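Local coordinates for protein amidase, hydantoinase/carbamoylase family (PDB 6C0D) that probably hydrolyses N-carbamoyl-L-amino acids as a zinc-dependent, homodimeric amidase of the peptidase M20 family, at residues 220-225 against 304-309; 257-262 against 290-295; 311-316 against 324-329. All coordinates share one frame; numbering follows the deposited sequence. Where two conformers were deposited one is given.

Interaction 1: residues 220-225 against 304-309; sequences REFQLR and AMENAL
R220, F222, E306 and L309 join a central strand to a helix in the alpha/beta lid domain of the M20 fold, the domain in which two helices cover one face of an antiparallel sheet. Strand 220-225 and helix 304-309 run nearly parallel, their axes 13° apart and 10.6 Å from each other at closest approach. The polar contact is a salt bridge, described here for one of the two conformers modelled for E306. R220 NE donates to E306 OE1 at 2.9 Å, with a bent N-H...O angle of 135°. The oxygen lies in the plane of the guanidinium, but the nitrogen sits above the plane of the carboxylate. A water closes the other end of the pair: it accepts from R220 NH2 and donates to E306 OE2. R220 NH2 also forms a salt bridge with E334, giving the arginine a second acidic partner.

The F222 ring lies next to this pair. Its CZ is 3.5 Å from E306 OE1, which meets the ring at its edge. One face of the same ring takes L309 in a CH-pi contact. L326 and A328 of strand 323-328 also pack on F222. E306 has CG anti to the backbone N (chi1 -180°) and an extended chain, which carries the carboxylate from the helix to the arginine. On the apolar side, L309 CD2 stands 4.0 Å from the F222 ring centroid, displaced toward the CD2 rim of the ring.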
loop_
_atom_site.group_PDB
_atom_site.type_symbol
_atom_site.label_atom_id
_atom_site.label_comp_id
_atom_site.label_asym_id
_atom_site.label_seq_id
_atom_site.Cartn_x
_atom_site.Cartn_y
_atom_site.Cartn_z
ATOM N N ARG A 220 20.000 8.155 3.880
ATOM C CA ARG A 220 19.952 6.709 3.708
ATOM C C ARG A 220 18.538 6.312 3.311
ATOM O O ARG A 220 17.565 6.907 3.788
ATOM C CB ARG A 220 20.344 5.959 4.987
ATOM C CG ARG A 220 21.811 6.082 5.345
ATOM C CD ARG A 220 22.700 5.395 4.301
ATOM N NE ARG A 220 24.095 5.379 4.745
ATOM C CZ ARG A 220 24.933 6.414 4.650
ATOM N NH1 ARG A 220 24.556 7.563 4.089
ATOM N NH2 ARG A 220 26.165 6.290 5.109
ATOM N N GLU A 221 18.440 5.318 2.426
ATOM C CA GLU A 221 17.155 4.744 2.038
ATOM C C GLU A 221 17.250 3.229 2.098
ATOM O O GLU A 221 18.277 2.655 1.734
ATOM C CB GLU A 221 16.756 5.202 0.633
ATOM C CG GLU A 221 16.363 6.691 0.629
ATOM C CD GLU A 221 16.058 7.228 -0.748
ATOM O OE1 GLU A 221 16.563 6.668 -1.742
ATOM O OE2 GLU A 221 15.310 8.211 -0.834
ATOM N N PHE A 222 16.175 2.591 2.568
ATOM C CA PHE A 222 16.120 1.141 2.675
ATOM C C PHE A 222 14.724 0.661 2.323
ATOM O O PHE A 222 13.735 1.376 2.528
ATOM C CB PHE A 222 16.433 0.653 4.091
ATOM C CG PHE A 222 17.854 0.892 4.518
ATOM C CD1 PHE A 222 18.820 -0.082 4.318
ATOM C CD2 PHE A 222 18.209 2.070 5.157
ATOM C CE1 PHE A 222 20.127 0.126 4.718
ATOM C CE2 PHE A 222 19.533 2.295 5.547
ATOM C CZ PHE A 222 20.484 1.310 5.337
ATOM N N GLN A 223 14.656 -0.561 1.810
ATOM C CA GLN A 223 13.423 -1.329 1.845
ATOM C C GLN A 223 13.549 -2.355 2.953
ATOM O O GLN A 223 14.610 -2.955 3.150
ATOM C CB GLN A 223 13.155 -2.065 0.534
ATOM C CG GLN A 223 12.743 -1.220 -0.634
ATOM C CD GLN A 223 12.309 -2.083 -1.800
ATOM O OE1 GLN A 223 12.104 -3.290 -1.645
ATOM N NE2 GLN A 223 12.171 -1.478 -2.971
ATOM N N LEU A 224 12.472 -2.559 3.678
ATOM C CA LEU A 224 12.428 -3.585 4.705
ATOM C C LEU A 224 11.274 -4.514 4.374
ATOM O O LEU A 224 10.112 -4.079 4.344
ATOM C CB LEU A 224 12.266 -2.953 6.080
ATOM C CG LEU A 224 12.310 -3.911 7.256
ATOM C CD1 LEU A 224 13.647 -4.646 7.332
ATOM C CD2 LEU A 224 12.097 -3.078 8.465
ATOM N N ARG A 225 11.598 -5.774 4.092
ATOM C CA ARG A 225 10.627 -6.791 3.707
ATOM C C ARG A 225 10.336 -7.706 4.883
ATOM O O ARG A 225 11.239 -8.029 5.662
ATOM C CB ARG A 225 11.144 -7.645 2.546
ATOM C CG ARG A 225 11.309 -6.926 1.223
ATOM C CD ARG A 225 11.810 -7.905 0.153
ATOM N NE ARG A 225 12.024 -7.250 -1.137
ATOM C CZ ARG A 225 12.831 -7.713 -2.087
ATOM N NH1 ARG A 225 13.518 -8.829 -1.888
ATOM N NH2 ARG A 225 12.968 -7.048 -3.228
ATOM N N ALA A 304 25.331 5.643 13.042
ATOM C CA ALA A 304 24.777 4.937 14.197
ATOM C C ALA A 304 23.325 4.549 13.952
ATOM O O ALA A 304 22.877 3.497 14.430
ATOM C CB ALA A 304 24.871 5.797 15.460
ATOM N N MET A 305 22.580 5.379 13.213
ATOM C CA MET A 305 21.200 5.032 12.876
ATOM C C MET A 305 21.159 3.820 11.960
ATOM O O MET A 305 20.355 2.900 12.162
ATOM C CB MET A 305 20.507 6.237 12.233
ATOM C CG MET A 305 20.229 7.365 13.231
ATOM S SD MET A 305 19.725 8.904 12.429
ATOM C CE MET A 305 18.017 8.480 12.025
ATOM N N GLU A 306 22.035 3.790 10.952
ATOM C CA GLU A 306 22.123 2.621 10.084
ATOM C C GLU A 306 22.493 1.374 10.879
ATOM O O GLU A 306 21.889 0.302 10.709
ATOM C CB GLU A 306 23.143 2.890 8.974
ATOM C CG GLU A 306 23.326 1.755 7.994
ATOM C CD GLU A 306 24.150 2.187 6.795
ATOM O OE1 GLU A 306 23.581 2.793 5.863
ATOM O OE2 GLU A 306 25.374 1.948 6.803
ATOM N N ASN A 307 23.491 1.493 11.760
ATOM C CA ASN A 307 23.887 0.343 12.570
ATOM C C ASN A 307 22.752 -0.115 13.481
ATOM O O ASN A 307 22.585 -1.322 13.716
ATOM C CB ASN A 307 25.127 0.681 13.393
ATOM C CG ASN A 307 26.333 0.979 12.515
ATOM O OD1 ASN A 307 26.421 0.484 11.391
ATOM N ND2 ASN A 307 27.258 1.795 13.017
ATOM N N ALA A 308 21.990 0.834 14.035
ATOM C CA ALA A 308 20.862 0.489 14.898
ATOM C C ALA A 308 19.780 -0.245 14.116
ATOM O O ALA A 308 19.165 -1.201 14.620
ATOM C CB ALA A 308 20.281 1.760 15.537
ATOM N N LEU A 309 19.546 0.177 12.876
ATOM C CA LEU A 309 18.550 -0.500 12.046
ATOM C C LEU A 309 18.984 -1.921 11.719
ATOM O O LEU A 309 18.187 -2.859 11.817
ATOM C CB LEU A 309 18.313 0.308 10.768
ATOM C CG LEU A 309 17.323 -0.237 9.736
ATOM C CD1 LEU A 309 15.882 -0.291 10.294
ATOM C CD2 LEU A 309 17.368 0.645 8.510
HETATM O O HOH W 1 27.060 3.455 5.341
#

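Interaction 2: residues 257-262 against 290-295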
loop_
_atom_site.group_PDB
_atom_site.type_symbol
_atom_site.label_atom_id
_atom_site.label_comp_id
_atom_site.label_asym_id
_atom_site.label_seq_id
_atom_site.Cartn_x
_atom_site.Cartn_y
_atom_site.Cartn_z
ATOM N N ASP A 257 11.622 4.024 18.278
ATOM C CA ASP A 257 12.269 4.018 19.582
ATOM C C ASP A 257 13.783 4.140 19.436
ATOM O O ASP A 257 14.414 4.972 20.099
ATOM C CB ASP A 257 11.891 2.746 20.342
ATOM C CG ASP A 257 12.686 2.575 21.624
ATOM O OD1 ASP A 257 12.353 3.242 22.623
ATOM O OD2 ASP A 257 13.651 1.778 21.627
ATOM N N ALA A 258 14.381 3.334 18.559
ATOM C CA ALA A 258 15.838 3.371 18.417
ATOM C C ALA A 258 16.316 4.690 17.816
ATOM O O ALA A 258 17.335 5.243 18.252
ATOM C CB ALA A 258 16.298 2.187 17.568
ATOM N N PHE A 259 15.608 5.209 16.809
ATOM C CA PHE A 259 16.025 6.467 16.206
ATOM C C PHE A 259 15.774 7.638 17.146
ATOM O O PHE A 259 16.566 8.588 17.177
ATOM C CB PHE A 259 15.306 6.702 14.879
ATOM C CG PHE A 259 15.855 5.896 13.729
ATOM C CD1 PHE A 259 16.834 4.924 13.931
ATOM C CD2 PHE A 259 15.368 6.104 12.442
ATOM C CE1 PHE A 259 17.330 4.182 12.861
ATOM C CE2 PHE A 259 15.872 5.383 11.362
ATOM C CZ PHE A 259 16.844 4.408 11.568
ATOM N N GLY A 260 14.674 7.599 17.910
ATOM C CA GLY A 260 14.423 8.672 18.869
ATOM C C GLY A 260 15.521 8.791 19.912
ATOM O O GLY A 260 15.879 9.891 20.332
ATOM N N ARG A 261 16.083 7.657 20.333
ATOM C CA ARG A 261 17.195 7.688 21.283
ATOM C C ARG A 261 18.452 8.319 20.689
ATOM O O ARG A 261 19.254 8.899 21.428
ATOM C CB ARG A 261 17.516 6.275 21.762
ATOM C CG ARG A 261 16.429 5.668 22.619
ATOM C CD ARG A 261 16.666 4.181 22.847
ATOM N NE ARG A 261 15.457 3.544 23.350
ATOM C CZ ARG A 261 15.051 3.628 24.614
ATOM N NH1 ARG A 261 15.769 4.312 25.495
ATOM N NH2 ARG A 261 13.933 3.027 24.998
ATOM N N LEU A 262 18.660 8.201 19.375
ATOM C CA LEU A 262 19.866 8.737 18.742
ATOM C C LEU A 262 19.700 10.164 18.239
ATOM O O LEU A 262 20.705 10.871 18.070
ATOM C CB LEU A 262 20.280 7.851 17.561
ATOM C CG LEU A 262 20.692 6.414 17.887
ATOM C CD1 LEU A 262 20.771 5.588 16.611
ATOM C CD2 LEU A 262 22.036 6.417 18.625
ATOM N N LEU A 290 8.064 -2.069 3.607
ATOM C CA LEU A 290 8.008 -0.634 3.834
ATOM C C LEU A 290 9.233 0.001 3.191
ATOM O O LEU A 290 10.269 -0.649 3.016
ATOM C CB LEU A 290 7.938 -0.270 5.332
ATOM C CG LEU A 290 9.121 -0.555 6.283
ATOM C CD1 LEU A 290 10.290 0.468 6.132
ATOM C CD2 LEU A 290 8.628 -0.529 7.712
ATOM N N HIS A 291 9.101 1.271 2.844
ATOM C CA HIS A 291 10.219 2.090 2.402
ATOM C C HIS A 291 10.559 3.077 3.512
ATOM O O HIS A 291 9.664 3.749 4.044
ATOM C CB HIS A 291 9.865 2.824 1.107
ATOM C CG HIS A 291 9.577 1.905 -0.041
ATOM N ND1 HIS A 291 9.597 2.323 -1.354
ATOM C CD2 HIS A 291 9.263 0.590 -0.071
ATOM C CE1 HIS A 291 9.323 1.298 -2.144
ATOM N NE2 HIS A 291 9.117 0.236 -1.390
ATOM N N LEU A 292 11.842 3.139 3.879
ATOM C CA LEU A 292 12.328 3.955 4.981
ATOM C C LEU A 292 13.410 4.891 4.460
ATOM O O LEU A 292 14.307 4.459 3.726
ATOM C CB LEU A 292 12.916 3.090 6.105
ATOM C CG LEU A 292 13.573 3.823 7.277
ATOM C CD1 LEU A 292 12.485 4.504 8.125
ATOM C CD2 LEU A 292 14.394 2.870 8.129
ATOM N N GLN A 293 13.324 6.159 4.839
ATOM C CA GLN A 293 14.374 7.126 4.533
ATOM C C GLN A 293 14.786 7.779 5.838
ATOM O O GLN A 293 13.953 7.959 6.724
ATOM C CB GLN A 293 13.874 8.199 3.559
ATOM C CG GLN A 293 14.938 9.221 3.138
ATOM C CD GLN A 293 14.324 10.291 2.253
ATOM O OE1 GLN A 293 13.867 11.317 2.743
ATOM N NE2 GLN A 293 14.275 10.031 0.948
ATOM N N PHE A 294 16.066 8.134 5.970
ATOM C CA PHE A 294 16.420 9.003 7.084
ATOM C C PHE A 294 17.591 9.893 6.683
ATOM O O PHE A 294 18.352 9.587 5.756
ATOM C CB PHE A 294 16.707 8.236 8.395
ATOM C CG PHE A 294 17.743 7.136 8.294
ATOM C CD1 PHE A 294 17.356 5.832 7.990
ATOM C CD2 PHE A 294 19.087 7.386 8.594
ATOM C CE1 PHE A 294 18.296 4.797 7.943
ATOM C CE2 PHE A 294 20.040 6.346 8.547
ATOM C CZ PHE A 294 19.637 5.054 8.225
ATOM N N ARG A 295 17.680 11.036 7.362
ATOM C CA ARG A 295 18.660 12.067 7.024
ATOM C C ARG A 295 19.184 12.704 8.293
ATOM O O ARG A 295 18.448 12.858 9.269
ATOM C CB ARG A 295 18.068 13.182 6.141
ATOM C CG ARG A 295 17.277 12.675 4.933
ATOM C CD ARG A 295 16.916 13.824 3.984
ATOM N NE ARG A 295 15.888 13.411 3.025
ATOM C CZ ARG A 295 15.717 13.953 1.824
ATOM N NH1 ARG A 295 16.514 14.937 1.420
ATOM N NH2 ARG A 295 14.765 13.498 1.014
#
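F259 on helix 257-262 packs its ring against F294 and L292 of strand 290-295. This is helix-on-sheet packing in the alpha/beta lid domain of the M20 fold. Along the helix, D257 comes first. It does not touch the strand; in one of its two modelled conformers it forms a salt bridge with R261 one turn later, on the exposed side of the helix.

F259 makes the contact with the strand. Its CG is anti to the carbonyl carbon (chi1 -77°), and the ring reaches down to the sheet. The edge formed by CE2 and CZ points at the face of F294 in a T-shaped stack. The centroids are 5.1 Å apart and the planes meet at 67°. L292 is a looser neighbour, with its CD2 4.4 Å from F259 CE2. W269 makes a second edge-to-face pair with F259, and M305 of the neighbouring helix packs on both phenylalanines. The site is thus a buried apolar cluster.

Q293 points away from the helix. Its OE1 accepts from both NE and NH2 of R295, and its NE2 bonds to E221 and to S282 of the second subunit. Back in the cluster, F259 CE2 comes within 3.7 Å of F294 CD1, and F259 CZ lies over the F294 face, offset toward the rim.

Interaction 3: residues 311-316 against 324-329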
loop_
_atom_site.group_PDB
_atom_site.type_symbol
_atom_site.label_atom_id
_atom_site.label_comp_id
_atom_site.label_asym_id
_atom_site.label_seq_id
_atom_site.Cartn_x
_atom_site.Cartn_y
_atom_site.Cartn_z
ATOM N N ALA A 311 20.900 -3.714 13.543
ATOM C CA ALA A 311 20.790 -4.474 14.782
ATOM C C ALA A 311 19.338 -4.818 15.092
ATOM O O ALA A 311 19.053 -5.910 15.594
ATOM C CB ALA A 311 21.433 -3.695 15.928
ATOM N N LEU A 312 18.406 -3.905 14.792
ATOM C CA LEU A 312 16.987 -4.201 14.994
ATOM C C LEU A 312 16.534 -5.386 14.148
ATOM O O LEU A 312 15.729 -6.212 14.598
ATOM C CB LEU A 312 16.136 -2.981 14.649
ATOM C CG LEU A 312 16.059 -1.832 15.647
ATOM C CD1 LEU A 312 15.169 -0.714 15.052
ATOM C CD2 LEU A 312 15.512 -2.325 16.995
ATOM N N VAL A 313 16.988 -5.449 12.898
ATOM C CA VAL A 313 16.620 -6.564 12.034
ATOM C C VAL A 313 17.168 -7.874 12.608
ATOM O O VAL A 313 16.459 -8.882 12.677
ATOM C CB VAL A 313 17.121 -6.303 10.597
ATOM C CG1 VAL A 313 16.941 -7.563 9.718
ATOM C CG2 VAL A 313 16.368 -5.097 9.982
ATOM N N ASP A 314 18.429 -7.869 13.049
ATOM C CA ASP A 314 19.014 -9.071 13.643
ATOM C C ASP A 314 18.280 -9.470 14.918
ATOM O O ASP A 314 18.040 -10.660 15.158
ATOM C CB ASP A 314 20.500 -8.861 13.941
ATOM C CG ASP A 314 21.348 -8.763 12.686
ATOM O OD1 ASP A 314 20.868 -9.156 11.606
ATOM O OD2 ASP A 314 22.504 -8.294 12.780
ATOM N N GLU A 315 17.918 -8.493 15.756
ATOM C CA GLU A 315 17.149 -8.812 16.961
ATOM C C GLU A 315 15.782 -9.376 16.608
ATOM O O GLU A 315 15.340 -10.379 17.185
ATOM C CB GLU A 315 16.981 -7.572 17.834
ATOM C CG GLU A 315 18.268 -7.052 18.438
ATOM C CD GLU A 315 18.116 -5.623 18.934
ATOM O OE1 GLU A 315 16.956 -5.173 19.101
ATOM O OE2 GLU A 315 19.149 -4.947 19.143
ATOM N N TRP A 316 15.087 -8.730 15.671
ATOM C CA TRP A 316 13.794 -9.235 15.223
ATOM C C TRP A 316 13.910 -10.688 14.773
ATOM O O TRP A 316 13.126 -11.551 15.190
ATOM C CB TRP A 316 13.240 -8.350 14.090
ATOM C CG TRP A 316 11.894 -8.815 13.649
ATOM C CD1 TRP A 316 11.609 -9.817 12.748
ATOM C CD2 TRP A 316 10.636 -8.347 14.140
ATOM N NE1 TRP A 316 10.233 -9.985 12.645
ATOM C CE2 TRP A 316 9.622 -9.098 13.493
ATOM C CE3 TRP A 316 10.264 -7.354 15.055
ATOM C CZ2 TRP A 316 8.269 -8.889 13.740
ATOM C CZ3 TRP A 316 8.913 -7.155 15.307
ATOM C CH2 TRP A 316 7.935 -7.919 14.651
ATOM N N ALA A 324 12.414 -10.778 8.826
ATOM C CA ALA A 324 12.677 -9.434 8.323
ATOM C C ALA A 324 13.920 -9.427 7.440
ATOM O O ALA A 324 14.896 -10.139 7.700
ATOM C CB ALA A 324 12.869 -8.434 9.472
ATOM N N GLU A 325 13.896 -8.593 6.398
ATOM C CA GLU A 325 14.976 -8.584 5.419
ATOM C C GLU A 325 15.245 -7.148 4.995
ATOM O O GLU A 325 14.355 -6.486 4.453
ATOM C CB GLU A 325 14.615 -9.444 4.213
ATOM C CG GLU A 325 15.675 -9.478 3.141
ATOM C CD GLU A 325 15.204 -10.244 1.924
ATOM O OE1 GLU A 325 15.713 -9.971 0.815
ATOM O OE2 GLU A 325 14.312 -11.111 2.087
ATOM N N LEU A 326 16.461 -6.667 5.236
ATOM C CA LEU A 326 16.810 -5.271 4.987
ATOM C C LEU A 326 17.558 -5.159 3.667
ATOM O O LEU A 326 18.526 -5.897 3.438
ATOM C CB LEU A 326 17.672 -4.734 6.129
ATOM C CG LEU A 326 18.064 -3.259 6.109
ATOM C CD1 LEU A 326 16.863 -2.389 6.367
ATOM C CD2 LEU A 326 19.150 -3.018 7.144
ATOM N N ILE A 327 17.133 -4.226 2.815
ATOM C CA ILE A 327 17.742 -4.033 1.500
ATOM C C ILE A 327 18.171 -2.580 1.370
ATOM O O ILE A 327 17.331 -1.674 1.411
ATOM C CB ILE A 327 16.780 -4.406 0.361
ATOM C CG1 ILE A 327 16.288 -5.842 0.559
ATOM C CG2 ILE A 327 17.478 -4.263 -0.975
ATOM C CD1 ILE A 327 15.003 -6.117 -0.128
ATOM N N ALA A 328 19.469 -2.354 1.208
ATOM C CA ALA A 328 19.947 -0.989 1.009
ATOM C C ALA A 328 19.601 -0.522 -0.400
ATOM O O ALA A 328 19.686 -1.289 -1.360
ATOM C CB ALA A 328 21.464 -0.909 1.228
ATOM N N CYS A 329 19.174 0.727 -0.520
ATOM C CA CYS A 329 18.919 1.318 -1.826
ATOM C C CYS A 329 20.146 2.067 -2.311
ATOM O O CYS A 329 20.894 2.650 -1.521
ATOM C CB CYS A 329 17.736 2.280 -1.770
ATOM S SG CYS A 329 16.250 1.462 -1.254
#
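V313 of helix 311-316 packs on A324 and L326 of strand 323-328, and W316 packs on A324. The two elements run nearly antiparallel, at 159°, with axes 8.3 Å apart, because the chain turns back after the helix to enter the sheet of the lid domain. The tight part lies at A324. Its CB sits 3.8 Å from W316 CD1 and 4.2 Å from V313 CG1. V313 straddles two strand residues: CG1, anti to its backbone N (chi1 171°), lies by A324, while CG2 is 4.1 Å from L326 CB.

The indole is fixed from outside the pair. Its NE1 donates to the carbonyl of V322, and H320 stacks on the ring. A324 N is bonded to the side chain of N317, which holds this part of the strand near the helix end.

The other side is looser. D314 and E315 lie on the exposed side of the helix. E325 points away from the helix; its OE2 forms a salt bridge with R323. Further along, the strand diverges from this segment, and A328 is exposed. The side-chain contacts are apolar, so burial probably supplies most of the stability, while N317 and V322 bond polar atoms of A324 and W316.

How the interactions relate
The three contacts lie at the helix-sheet interface of the lid domain, away from the zinc site. Interactions 1 and 2 have centres about 7 Å apart, as do interactions 1 and 3; interactions 2 and 3 are about 12 Å apart. Helix 299-317 serves both interaction 1 and interaction 3, while helix 244-262 serves interaction 2. Strand 210-227 lies between strands 283-296 and 323-328, so backbone hydrogen bonds tie all three contacts together. Along the chain, interaction 2 falls between the two segments of interaction 1, and interaction 3 follows. Together they fasten two helices onto one face of the sheet, and residues of the strand-bearing segments of all three also meet the second subunit.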